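Local atomic coordinates of enoyl-CoA hydratase (PDB entry 2PPY), a protein that probably catalyses the hydration of enoyl-CoA thioesters in fatty-acid beta-oxidation. Residues K38-A43 with E92-I97; I53-V58 with V103-L108; G133-P138 with E171-Q176; R156-S161 with L179-V184. All blocks are in the same frame, centred on the assembly; numbering follows the deposited sequence.

Contact 1: residues K38-A43 with E92-I97; sequences KEFNAA and ETLDKI
This is a buried helix-helix contact of the crotonase fold, joining helix 34-48 to helix 80-99, each of which leads into a parallel strand of the central sheet. The short axes run nearly in the same direction, 24° apart, and come no closer than 9.8 Å, so side chains bridge the gap. N41 supplies the polar half. Its CG is anti to the backbone N (chi1 179°), which carries the amide toward the other helix, and OD1 is gripped twice. K96 NZ donates to N41 OD1 over 2.9 Å, arriving above the carbonyl plane after the lysine chain bends at chi3 (73°) and crosses the amide at about a right angle. A water donates to the same N41 OD1 and also to T93 OG1, linking the two. K96 NZ also forms a salt bridge to D45, farther along helix 34-48, whereas T93 OG1 is bonded to F89 O of its own helix. E92 of the same helix forms salt bridges with R48 and R99 of the second subunit. The apolar half centres on the T93 methyl: CG2 lies 3.8 Å from N41 CA and 3.9 Å from F40 CD2. Farther along the F40 ring, L94 CD2 approaches CE2 obliquely, while I97 CD1 meets the ring edge at CE2, 4.4 Å away.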
loop_
_atom_site.group_PDB
_atom_site.type_symbol
_atom_site.label_atom_id
_atom_site.label_comp_id
_atom_site.label_asym_id
_atom_site.label_seq_id
_atom_site.Cartn_x
_atom_site.Cartn_y
_atom_site.Cartn_z
ATOM N N LYS A 38 -5.620 -1.770 30.779
ATOM C CA LYS A 38 -5.627 -3.214 30.967
ATOM C C LYS A 38 -7.077 -3.644 31.181
ATOM O O LYS A 38 -7.492 -4.702 30.715
ATOM C CB LYS A 38 -4.746 -3.600 32.160
ATOM C CG LYS A 38 -3.265 -3.352 31.896
ATOM C CD LYS A 38 -2.409 -3.439 33.148
ATOM C CE LYS A 38 -2.403 -4.829 33.744
ATOM N NZ LYS A 38 -1.509 -4.883 34.935
ATOM N N GLU A 39 -7.854 -2.802 31.862
ATOM C CA GLU A 39 -9.261 -3.102 32.102
ATOM C C GLU A 39 -10.083 -2.878 30.834
ATOM O O GLU A 39 -10.977 -3.663 30.521
ATOM C CB GLU A 39 -9.824 -2.231 33.231
ATOM C CG GLU A 39 -9.121 -2.390 34.576
ATOM C CD GLU A 39 -9.968 -1.889 35.736
ATOM O OE1 GLU A 39 -10.544 -0.789 35.622
ATOM O OE2 GLU A 39 -10.057 -2.592 36.764
ATOM N N PHE A 40 -9.781 -1.805 30.107
ATOM C CA PHE A 40 -10.498 -1.499 28.871
ATOM C C PHE A 40 -10.263 -2.626 27.862
ATOM O O PHE A 40 -11.181 -3.037 27.145
ATOM C CB PHE A 40 -10.018 -0.165 28.285
ATOM C CG PHE A 40 -10.891 0.360 27.175
ATOM C CD1 PHE A 40 -12.225 0.670 27.413
ATOM C CD2 PHE A 40 -10.383 0.541 25.894
ATOM C CE1 PHE A 40 -13.040 1.161 26.392
ATOM C CE2 PHE A 40 -11.190 1.031 24.866
ATOM C CZ PHE A 40 -12.522 1.338 25.116
ATOM N N ASN A 41 -9.029 -3.123 27.819
ATOM C CA ASN A 41 -8.669 -4.222 26.926
ATOM C C ASN A 41 -9.460 -5.476 27.288
ATOM O O ASN A 41 -9.947 -6.190 26.413
ATOM C CB ASN A 41 -7.175 -4.529 27.041
ATOM C CG ASN A 41 -6.752 -5.674 26.146
ATOM O OD1 ASN A 41 -6.772 -5.561 24.921
ATOM N ND2 ASN A 41 -6.379 -6.790 26.753
ATOM N N ALA A 42 -9.578 -5.747 28.586
ATOM C CA ALA A 42 -10.320 -6.915 29.061
ATOM C C ALA A 42 -11.794 -6.818 28.679
ATOM O O ALA A 42 -12.415 -7.817 28.317
ATOM C CB ALA A 42 -10.182 -7.047 30.573
ATOM N N ALA A 43 -12.348 -5.611 28.761
ATOM C CA ALA A 43 -13.749 -5.389 28.417
ATOM C C ALA A 43 -13.962 -5.701 26.940
ATOM O O ALA A 43 -14.955 -6.324 26.554
ATOM C CB ALA A 43 -14.134 -3.947 28.707
ATOM N N GLU A 92 -2.303 -0.907 20.749
ATOM C CA GLU A 92 -2.785 -2.226 20.360
ATOM C C GLU A 92 -4.195 -2.445 20.897
ATOM O O GLU A 92 -5.021 -3.101 20.258
ATOM C CB GLU A 92 -1.838 -3.313 20.881
ATOM C CG GLU A 92 -0.423 -3.191 20.316
ATOM C CD GLU A 92 0.499 -4.313 20.757
ATOM O OE1 GLU A 92 0.384 -4.752 21.919
ATOM O OE2 GLU A 92 1.351 -4.743 19.946
ATOM N N THR A 93 -4.477 -1.888 22.071
ATOM C CA THR A 93 -5.807 -2.031 22.652
ATOM C C THR A 93 -6.802 -1.290 21.761
ATOM O O THR A 93 -7.823 -1.846 21.360
ATOM C CB THR A 93 -5.867 -1.451 24.076
ATOM O OG1 THR A 93 -4.989 -2.200 24.930
ATOM C CG2 THR A 93 -7.297 -1.525 24.625
ATOM N N LEU A 94 -6.493 -0.038 21.440
ATOM C CA LEU A 94 -7.376 0.741 20.586
ATOM C C LEU A 94 -7.516 0.075 19.214
ATOM O O LEU A 94 -8.594 0.088 18.625
ATOM C CB LEU A 94 -6.852 2.174 20.431
ATOM C CG LEU A 94 -6.854 3.046 21.698
ATOM C CD1 LEU A 94 -6.567 4.495 21.302
ATOM C CD2 LEU A 94 -8.214 2.960 22.416
ATOM N N ASP A 95 -6.436 -0.523 18.717
ATOM C CA ASP A 95 -6.475 -1.184 17.412
ATOM C C ASP A 95 -7.505 -2.316 17.349
ATOM O O ASP A 95 -8.061 -2.598 16.284
ATOM C CB ASP A 95 -5.099 -1.768 17.042
ATOM C CG ASP A 95 -4.015 -0.710 16.914
ATOM O OD1 ASP A 95 -4.332 0.452 16.586
ATOM O OD2 ASP A 95 -2.831 -1.056 17.126
ATOM N N LYS A 96 -7.747 -2.969 18.484
ATOM C CA LYS A 96 -8.688 -4.086 18.545
ATOM C C LYS A 96 -10.139 -3.749 18.182
ATOM O O LYS A 96 -10.886 -4.612 17.726
ATOM C CB LYS A 96 -8.622 -4.728 19.936
ATOM C CG LYS A 96 -7.241 -5.312 20.231
ATOM C CD LYS A 96 -7.067 -5.815 21.661
ATOM C CE LYS A 96 -7.831 -7.106 21.919
ATOM N NZ LYS A 96 -7.293 -7.809 23.123
ATOM N N ILE A 97 -10.532 -2.494 18.371
ATOM C CA ILE A 97 -11.896 -2.067 18.070
ATOM C C ILE A 97 -12.276 -2.230 16.593
ATOM O O ILE A 97 -13.346 -2.752 16.275
ATOM C CB ILE A 97 -12.111 -0.587 18.499
ATOM C CG1 ILE A 97 -11.941 -0.466 20.016
ATOM C CG2 ILE A 97 -13.504 -0.115 18.095
ATOM C CD1 ILE A 97 -12.014 0.947 20.538
HETATM O O HOH W 1 -4.142 -4.843 23.795
#

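Contact 2: residues I53-V58 with V103-L108; sequences IKVVIV and VYIACL
V56 O is gripped twice: I105 N donates to it over 2.8 Å, nearly along the C=O axis, and Y104 CA adds a weaker CA-H...O contact at 3.4 Å. I105 O is held in the same way by V58 N and I57 CA. With V56 N bonded to V103 O and C107 N to V58 O, the two strands are zipped in the staggered pattern of parallel beta-sheet, V55 to V58 standing beside V103 to A106. The first bond, V103 N to K54 O, is the longest at 3.2 Å, its donor lying above the carbonyl plane where the strand pairing begins.

Y104 and V56 leave the backbone side by side, and the tyrosine's chi1 of -87° leans its ring over to the neighbouring strand. V56 CB then sits 3.7 Å from the ring centroid and almost exactly on the ring normal, a CH-pi contact. The valine methyls straddle that face, CG1 3.7 Å from Y104 CE2 and CG2 above the CE1 side. An alanine in place of Y104 would remove the ring from V56 and V58 and would probably loosen packing between the sheet and helix 34-48. On the opposite face of the sheet from Y104, V55 CG1 touches I105 CD1, and I57 CG2 lies 3.8 Å from C107 CB.

This is the middle of the main sheet of the crotonase fold: strand 19-24 bonds along the far edge of 55-58, helix 193-205 packs against V55, I57 and C107, and helix 34-48 meets V56 and Y104.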
loop_
_atom_site.group_PDB
_atom_site.type_symbol
_atom_site.label_atom_id
_atom_site.label_comp_id
_atom_site.label_asym_id
_atom_site.label_seq_id
_atom_site.Cartn_x
_atom_site.Cartn_y
_atom_site.Cartn_z
ATOM N N ILE A 53 -23.768 -9.401 22.137
ATOM C CA ILE A 53 -23.492 -7.971 22.026
ATOM C C ILE A 53 -23.173 -7.586 20.587
ATOM O O ILE A 53 -22.238 -8.109 19.986
ATOM C CB ILE A 53 -22.314 -7.546 22.924
ATOM C CG1 ILE A 53 -22.527 -8.057 24.352
ATOM C CG2 ILE A 53 -22.204 -6.018 22.936
ATOM C CD1 ILE A 53 -23.774 -7.507 25.028
ATOM N N LYS A 54 -23.958 -6.667 20.040
ATOM C CA LYS A 54 -23.763 -6.226 18.671
ATOM C C LYS A 54 -23.301 -4.769 18.592
ATOM O O LYS A 54 -22.767 -4.331 17.574
ATOM C CB LYS A 54 -25.063 -6.411 17.883
ATOM C CG LYS A 54 -25.417 -7.873 17.562
ATOM C CD LYS A 54 -25.807 -8.666 18.794
ATOM C CE LYS A 54 -26.483 -9.993 18.429
ATOM N NZ LYS A 54 -25.587 -10.980 17.759
ATOM N N VAL A 55 -23.509 -4.022 19.670
ATOM C CA VAL A 55 -23.112 -2.626 19.710
ATOM C C VAL A 55 -22.482 -2.266 21.048
ATOM O O VAL A 55 -22.884 -2.771 22.096
ATOM C CB VAL A 55 -24.323 -1.688 19.480
ATOM C CG1 VAL A 55 -23.862 -0.237 19.459
ATOM C CG2 VAL A 55 -25.020 -2.042 18.175
ATOM N N VAL A 56 -21.489 -1.390 21.011
ATOM C CA VAL A 56 -20.833 -0.959 22.235
ATOM C C VAL A 56 -20.804 0.559 22.304
ATOM O O VAL A 56 -20.361 1.225 21.367
ATOM C CB VAL A 56 -19.387 -1.475 22.328
ATOM C CG1 VAL A 56 -18.738 -0.955 23.611
ATOM C CG2 VAL A 56 -19.368 -2.998 22.297
ATOM N N ILE A 57 -21.301 1.106 23.406
ATOM C CA ILE A 57 -21.288 2.547 23.594
ATOM C C ILE A 57 -20.285 2.867 24.694
ATOM O O ILE A 57 -20.359 2.325 25.794
ATOM C CB ILE A 57 -22.653 3.100 24.051
ATOM C CG1 ILE A 57 -23.743 2.757 23.041
ATOM C CG2 ILE A 57 -22.557 4.615 24.199
ATOM C CD1 ILE A 57 -25.144 3.159 23.507
ATOM N N VAL A 58 -19.341 3.744 24.399
ATOM C CA VAL A 58 -18.375 4.121 25.409
ATOM C C VAL A 58 -18.777 5.506 25.898
ATOM O O VAL A 58 -18.875 6.443 25.109
ATOM C CB VAL A 58 -16.948 4.151 24.832
ATOM C CG1 VAL A 58 -15.949 4.521 25.924
ATOM C CG2 VAL A 58 -16.609 2.791 24.229
ATOM N N VAL A 103 -20.162 -2.660 16.771
ATOM C CA VAL A 103 -19.976 -1.293 16.323
ATOM C C VAL A 103 -19.684 -0.493 17.591
ATOM O O VAL A 103 -20.472 -0.510 18.541
ATOM C CB VAL A 103 -21.252 -0.740 15.649
ATOM C CG1 VAL A 103 -21.125 0.761 15.422
ATOM C CG2 VAL A 103 -21.480 -1.448 14.327
ATOM N N TYR A 104 -18.543 0.183 17.614
ATOM C CA TYR A 104 -18.159 0.989 18.765
ATOM C C TYR A 104 -18.516 2.466 18.573
ATOM O O TYR A 104 -18.086 3.102 17.612
ATOM C CB TYR A 104 -16.656 0.842 19.032
ATOM C CG TYR A 104 -16.301 -0.342 19.912
ATOM C CD1 TYR A 104 -16.569 -1.650 19.506
ATOM C CD2 TYR A 104 -15.728 -0.147 21.168
ATOM C CE1 TYR A 104 -16.276 -2.738 20.337
ATOM C CE2 TYR A 104 -15.434 -1.222 22.002
ATOM C CZ TYR A 104 -15.711 -2.511 21.583
ATOM O OH TYR A 104 -15.433 -3.560 22.419
ATOM N N ILE A 105 -19.308 3.000 19.495
ATOM C CA ILE A 105 -19.733 4.393 19.436
ATOM C C ILE A 105 -19.221 5.142 20.660
ATOM O O ILE A 105 -19.418 4.701 21.792
ATOM C CB ILE A 105 -21.276 4.516 19.423
ATOM C CG1 ILE A 105 -21.863 3.654 18.307
ATOM C CG2 ILE A 105 -21.689 5.981 19.225
ATOM C CD1 ILE A 105 -23.378 3.627 18.312
ATOM N N ALA A 106 -18.564 6.271 20.429
ATOM C CA ALA A 106 -18.055 7.089 21.520
ATOM C C ALA A 106 -19.118 8.130 21.849
ATOM O O ALA A 106 -19.449 8.967 21.010
ATOM C CB ALA A 106 -16.773 7.777 21.102
ATOM N N CYS A 107 -19.664 8.067 23.059
ATOM C CA CYS A 107 -20.683 9.023 23.477
ATOM C C CYS A 107 -19.969 10.153 24.207
ATOM O O CYS A 107 -19.656 10.037 25.390
ATOM C CB CYS A 107 -21.696 8.356 24.410
ATOM S SG CYS A 107 -23.113 9.413 24.828
ATOM N N LEU A 108 -19.720 11.250 23.499
ATOM C CA LEU A 108 -19.003 12.377 24.079
ATOM C C LEU A 108 -19.914 13.429 24.716
ATOM O O LEU A 108 -20.627 14.160 24.025
ATOM C CB LEU A 108 -18.121 13.010 23.000
ATOM C CG LEU A 108 -17.236 12.004 22.246
ATOM C CD1 LEU A 108 -16.482 12.723 21.128
ATOM C CD2 LEU A 108 -16.255 11.330 23.211
#

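Contact 3: residues G133-P138 with E171-Q176; sequences GKIGLP and ETITPQ
Two backbone hydrogen bonds form the polar core, pairing I135 with I173 as a single antiparallel, hydrogen-bonded bridge. I173 N donates to I135 O over 2.9 Å in a nearly straight bond that reaches the carbonyl from above its plane. The return bond, I135 N to I173 O, is longer at 3.1 Å and more bent, 148° at the hydrogen, although its donor lies in the carbonyl plane. K134 CA adds a CA-H...O contact to I173 O, giving that oxygen a second, weaker grip. Past G136 a water links the segments, accepting from L137 N and donating to E171 O.

Apolar contact follows the same pair. The I135 and I173 side chains lie side by side and point the same way, with I135 CG2 3.6 Å from I173 CG1; both of these atoms occupy the crowded position between backbone N and carbonyl carbon. Van der Waals contacts flank the pair: T172 OG1 packs without a hydrogen bond along the extended K134 chain, 3.6 Å from K134 CB, and P175 CD rests 3.4 Å from G133 O.

Backbone shape matters at G136, where a side chain would run into T172 CA; the glycine lets the two backbones come close. T174 is the N-cap of helix 175-181: its hydroxyl caps a backbone N in the first turn, while its own N is bonded to E177 OE1.

T112 of strand 111-113, and G114 just after it, bond to K134 and G136 on the other side, helix 115-121 packs against I135 and L137, and A178 of helix 175-181 touches both isoleucines.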
loop_
_atom_site.group_PDB
_atom_site.type_symbol
_atom_site.label_atom_id
_atom_site.label_comp_id
_atom_site.label_asym_id
_atom_site.label_seq_id
_atom_site.Cartn_x
_atom_site.Cartn_y
_atom_site.Cartn_z
ATOM N N GLY A 133 -18.155 20.745 25.445
ATOM C CA GLY A 133 -16.889 21.388 25.750
ATOM C C GLY A 133 -15.869 21.445 24.633
ATOM O O GLY A 133 -16.190 21.823 23.504
ATOM N N LYS A 134 -14.636 21.059 24.956
ATOM C CA LYS A 134 -13.514 21.086 24.012
ATOM C C LYS A 134 -13.130 19.720 23.462
ATOM O O LYS A 134 -13.219 18.704 24.153
ATOM C CB LYS A 134 -12.266 21.666 24.683
ATOM C CG LYS A 134 -12.442 22.981 25.421
ATOM C CD LYS A 134 -11.143 23.329 26.145
ATOM C CE LYS A 134 -11.241 24.622 26.935
ATOM N NZ LYS A 134 -9.958 24.933 27.632
ATOM N N ILE A 135 -12.680 19.707 22.215
ATOM C CA ILE A 135 -12.239 18.473 21.581
ATOM C C ILE A 135 -11.005 18.803 20.740
ATOM O O ILE A 135 -11.017 19.746 19.946
ATOM C CB ILE A 135 -13.369 17.849 20.712
ATOM C CG1 ILE A 135 -12.867 16.574 20.032
ATOM C CG2 ILE A 135 -13.876 18.864 19.697
ATOM C CD1 ILE A 135 -13.977 15.727 19.448
ATOM N N GLY A 136 -9.932 18.044 20.949
ATOM C CA GLY A 136 -8.695 18.269 20.219
ATOM C C GLY A 136 -7.516 17.494 20.788
ATOM O O GLY A 136 -7.681 16.654 21.674
ATOM N N LEU A 137 -6.322 17.781 20.278
ATOM C CA LEU A 137 -5.102 17.105 20.711
ATOM C C LEU A 137 -4.043 18.136 21.125
ATOM O O LEU A 137 -3.246 18.589 20.303
ATOM C CB LEU A 137 -4.569 16.242 19.567
ATOM C CG LEU A 137 -5.483 15.142 19.006
ATOM C CD1 LEU A 137 -4.857 14.548 17.754
ATOM C CD2 LEU A 137 -5.711 14.061 20.048
ATOM N N PRO A 138 -4.023 18.518 22.414
ATOM C CA PRO A 138 -3.059 19.503 22.910
ATOM C C PRO A 138 -1.701 18.982 23.394
ATOM O O PRO A 138 -0.949 19.729 24.013
ATOM C CB PRO A 138 -3.835 20.187 24.027
ATOM C CG PRO A 138 -4.576 19.041 24.632
ATOM C CD PRO A 138 -5.073 18.262 23.420
ATOM N N GLU A 171 -4.479 23.409 19.528
ATOM C CA GLU A 171 -5.739 24.066 19.833
ATOM C C GLU A 171 -6.960 23.171 19.706
ATOM O O GLU A 171 -7.071 22.362 18.787
ATOM C CB GLU A 171 -5.886 25.321 18.965
ATOM C CG GLU A 171 -5.163 26.532 19.557
ATOM C CD GLU A 171 -4.879 27.622 18.544
ATOM O OE1 GLU A 171 -5.777 27.950 17.742
ATOM O OE2 GLU A 171 -3.752 28.162 18.560
ATOM N N THR A 172 -7.874 23.322 20.656
ATOM C CA THR A 172 -9.098 22.542 20.682
ATOM C C THR A 172 -10.238 23.314 20.018
ATOM O O THR A 172 -10.191 24.539 19.903
ATOM C CB THR A 172 -9.489 22.197 22.134
ATOM O OG1 THR A 172 -9.732 23.405 22.865
ATOM C CG2 THR A 172 -8.360 21.432 22.818
ATOM N N ILE A 173 -11.259 22.591 19.574
ATOM C CA ILE A 173 -12.398 23.214 18.920
ATOM C C ILE A 173 -13.706 22.852 19.619
ATOM O O ILE A 173 -13.707 22.117 20.603
ATOM C CB ILE A 173 -12.471 22.795 17.435
ATOM C CG1 ILE A 173 -12.578 21.273 17.322
ATOM C CG2 ILE A 173 -11.233 23.290 16.701
ATOM C CD1 ILE A 173 -12.707 20.772 15.892
ATOM N N THR A 174 -14.815 23.365 19.102
ATOM C CA THR A 174 -16.130 23.103 19.675
ATOM C C THR A 174 -16.779 21.895 19.014
ATOM O O THR A 174 -16.321 21.425 17.971
ATOM C CB THR A 174 -17.079 24.307 19.472
ATOM O OG1 THR A 174 -17.289 24.516 18.068
ATOM C CG2 THR A 174 -16.488 25.573 20.087
ATOM N N PRO A 175 -17.858 21.373 19.621
ATOM C CA PRO A 175 -18.572 20.216 19.072
ATOM C C PRO A 175 -19.068 20.540 17.667
ATOM O O PRO A 175 -18.968 19.715 16.757
ATOM C CB PRO A 175 -19.727 20.025 20.055
ATOM C CG PRO A 175 -19.142 20.493 21.349
ATOM C CD PRO A 175 -18.401 21.748 20.939
ATOM N N GLN A 176 -19.602 21.751 17.504
ATOM C CA GLN A 176 -20.113 22.210 16.217
ATOM C C GLN A 176 -19.015 22.205 15.158
ATOM O O GLN A 176 -19.205 21.677 14.063
ATOM C CB GLN A 176 -20.690 23.628 16.333
ATOM C CG GLN A 176 -21.974 23.758 17.156
ATOM C CD GLN A 176 -21.766 23.522 18.645
ATOM O OE1 GLN A 176 -20.732 23.889 19.205
ATOM N NE2 GLN A 176 -22.760 22.928 19.296
HETATM O O HOH W 2 -5.819 20.027 18.408
#

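Contact 4: residues R156-S161 with L179-V184; sequences RLIGYS and LEIGLV
I158 and I181 lie side by side and point the same way, their CD1 tips 3.9 Å apart. Both have CG1 between the backbone N and the carbonyl carbon, chi1 66° and 65°, which leaves CG2 anti to the carbonyl carbon in each. For I158 this turns CG2 directly onto the opposite backbone: it sits 3.3 Å from I181 O, with L183 N and CB a little farther off. L157 comes in beside it with CG anti to its backbone N (chi1 -177°) and spreads its branches over a carbonyl. Its CG is 3.6 Å from G182 O, and CD2 continues to L183, meeting CD2 of that leucine tip to tip at 4.0 Å. An alanine in place of L157 would strip away this cover of G182 O and the touch on L183, and would probably weaken the packing between the two turns.

The polar link is a water that donates to both I158 O and I181 O, 2.7 Å from each, so both its hydrogens are spent joining two helix ends. The backbone there turns sharply. G182 has positive phi and closes helix 175-181 in a Schellman motif, and G159 leaves helix 150-158 with positive phi while serving as the N-cap of helix 160-169; neither backbone would readily take a side chain.

Helix 115-121 packs against L157 and L183 through L121, strand 135-136 meets L183 and V184, and Y160 of the fourth subunit packs on L157.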
loop_
_atom_site.group_PDB
_atom_site.type_symbol
_atom_site.label_atom_id
_atom_site.label_comp_id
_atom_site.label_asym_id
_atom_site.label_seq_id
_atom_site.Cartn_x
_atom_site.Cartn_y
_atom_site.Cartn_z
ATOM N N ARG A 156 -6.389 10.778 8.856
ATOM C CA ARG A 156 -7.214 9.947 7.991
ATOM C C ARG A 156 -8.688 10.318 8.087
ATOM O O ARG A 156 -9.426 10.210 7.111
ATOM C CB ARG A 156 -7.021 8.462 8.338
ATOM C CG ARG A 156 -5.648 7.910 7.919
ATOM C CD ARG A 156 -5.349 6.541 8.534
ATOM N NE ARG A 156 -4.099 5.971 8.028
ATOM C CZ ARG A 156 -2.887 6.475 8.252
ATOM N NH1 ARG A 156 -2.742 7.570 8.985
ATOM N NH2 ARG A 156 -1.815 5.891 7.732
ATOM N N LEU A 157 -9.118 10.771 9.258
ATOM C CA LEU A 157 -10.519 11.134 9.436
ATOM C C LEU A 157 -10.880 12.505 8.868
ATOM O O LEU A 157 -11.829 12.616 8.092
ATOM C CB LEU A 157 -10.905 11.086 10.920
ATOM C CG LEU A 157 -12.379 11.375 11.241
ATOM C CD1 LEU A 157 -13.267 10.305 10.611
ATOM C CD2 LEU A 157 -12.586 11.407 12.750
ATOM N N ILE A 158 -10.125 13.542 9.227
ATOM C CA ILE A 158 -10.445 14.890 8.750
ATOM C C ILE A 158 -9.545 15.478 7.663
ATOM O O ILE A 158 -9.799 16.590 7.191
ATOM C CB ILE A 158 -10.476 15.909 9.925
ATOM C CG1 ILE A 158 -9.079 16.065 10.531
ATOM C CG2 ILE A 158 -11.458 15.458 10.985
ATOM C CD1 ILE A 158 -8.986 17.187 11.557
ATOM N N GLY A 159 -8.505 14.750 7.268
ATOM C CA GLY A 159 -7.590 15.259 6.258
ATOM C C GLY A 159 -6.238 15.557 6.885
ATOM O O GLY A 159 -6.168 16.126 7.978
ATOM N N TYR A 160 -5.159 15.197 6.192
ATOM C CA TYR A 160 -3.817 15.394 6.730
ATOM C C TYR A 160 -3.392 16.828 7.053
ATOM O O TYR A 160 -2.790 17.072 8.097
ATOM C CB TYR A 160 -2.780 14.719 5.815
ATOM C CG TYR A 160 -2.735 15.206 4.373
ATOM C CD1 TYR A 160 -2.006 16.342 4.018
ATOM C CD2 TYR A 160 -3.381 14.495 3.355
ATOM C CE1 TYR A 160 -1.913 16.753 2.684
ATOM C CE2 TYR A 160 -3.296 14.902 2.018
ATOM C CZ TYR A 160 -2.557 16.029 1.689
ATOM O OH TYR A 160 -2.444 16.421 0.365
ATOM N N SER A 161 -3.707 17.782 6.184
ATOM C CA SER A 161 -3.319 19.164 6.440
ATOM C C SER A 161 -4.102 19.740 7.619
ATOM O O SER A 161 -3.534 20.416 8.483
ATOM C CB SER A 161 -3.544 20.018 5.195
ATOM O OG SER A 161 -3.040 21.330 5.383
ATOM N N LEU A 179 -18.156 18.825 14.145
ATOM C CA LEU A 179 -19.126 18.256 13.219
ATOM C C LEU A 179 -18.866 18.697 11.774
ATOM O O LEU A 179 -18.940 17.889 10.848
ATOM C CB LEU A 179 -20.550 18.656 13.630
ATOM C CG LEU A 179 -21.673 18.096 12.747
ATOM C CD1 LEU A 179 -21.651 16.570 12.804
ATOM C CD2 LEU A 179 -23.027 18.632 13.226
ATOM N N GLU A 180 -18.560 19.973 11.575
ATOM C CA GLU A 180 -18.325 20.455 10.225
ATOM C C GLU A 180 -17.077 19.885 9.554
ATOM O O GLU A 180 -17.058 19.734 8.334
ATOM C CB GLU A 180 -18.318 21.986 10.196
ATOM C CG GLU A 180 -17.480 22.650 11.260
ATOM C CD GLU A 180 -17.927 24.078 11.536
ATOM O OE1 GLU A 180 -19.004 24.259 12.146
ATOM O OE2 GLU A 180 -17.208 25.019 11.137
ATOM N N ILE A 181 -16.047 19.540 10.322
ATOM C CA ILE A 181 -14.855 18.976 9.691
ATOM C C ILE A 181 -14.881 17.446 9.676
ATOM O O ILE A 181 -13.938 16.805 9.206
ATOM C CB ILE A 181 -13.553 19.449 10.370
ATOM C CG1 ILE A 181 -13.480 18.924 11.806
ATOM C CG2 ILE A 181 -13.475 20.965 10.335
ATOM C CD1 ILE A 181 -12.147 19.222 12.491
ATOM N N GLY A 182 -15.964 16.867 10.185
ATOM C CA GLY A 182 -16.091 15.420 10.202
ATOM C C GLY A 182 -15.424 14.720 11.373
ATOM O O GLY A 182 -15.234 13.506 11.337
ATOM N N LEU A 183 -15.072 15.471 12.412
ATOM C CA LEU A 183 -14.429 14.886 13.589
ATOM C C LEU A 183 -15.424 14.035 14.385
ATOM O O LEU A 183 -15.045 13.050 15.015
ATOM C CB LEU A 183 -13.861 15.984 14.488
ATOM C CG LEU A 183 -12.510 15.715 15.163
ATOM C CD1 LEU A 183 -12.398 16.601 16.391
ATOM C CD2 LEU A 183 -12.366 14.262 15.560
ATOM N N VAL A 184 -16.692 14.441 14.379
ATOM C CA VAL A 184 -17.750 13.687 15.059
ATOM C C VAL A 184 -18.812 13.445 14.003
ATOM O O VAL A 184 -18.856 14.171 13.006
ATOM C CB VAL A 184 -18.379 14.471 16.251
ATOM C CG1 VAL A 184 -17.306 14.782 17.284
ATOM C CG2 VAL A 184 -19.055 15.759 15.761
HETATM O O HOH W 3 -12.265 17.639 7.305
#

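From the N terminus, helix 34-48 and then strand 55-60 open contacts 1 and 2 before either closes. Helix 80-99 completes contact 1 and strand 103-108 completes contact 2, so the two cross, and they touch where I97 packs on the Y104 ring. Together they tie a helical layer to the central sheet. Contacts 3 and 4 come in series after them and cross in turn: 133-138 and 156-161 both precede 171-176 and 179-184. This pair shares helix 175-181 and meets through I135 with L183 and I173 with I181. L108 and I135 touch between contacts 2 and 3, joining the sheet to the part of the fold around strand 135-136 and helix 175-181.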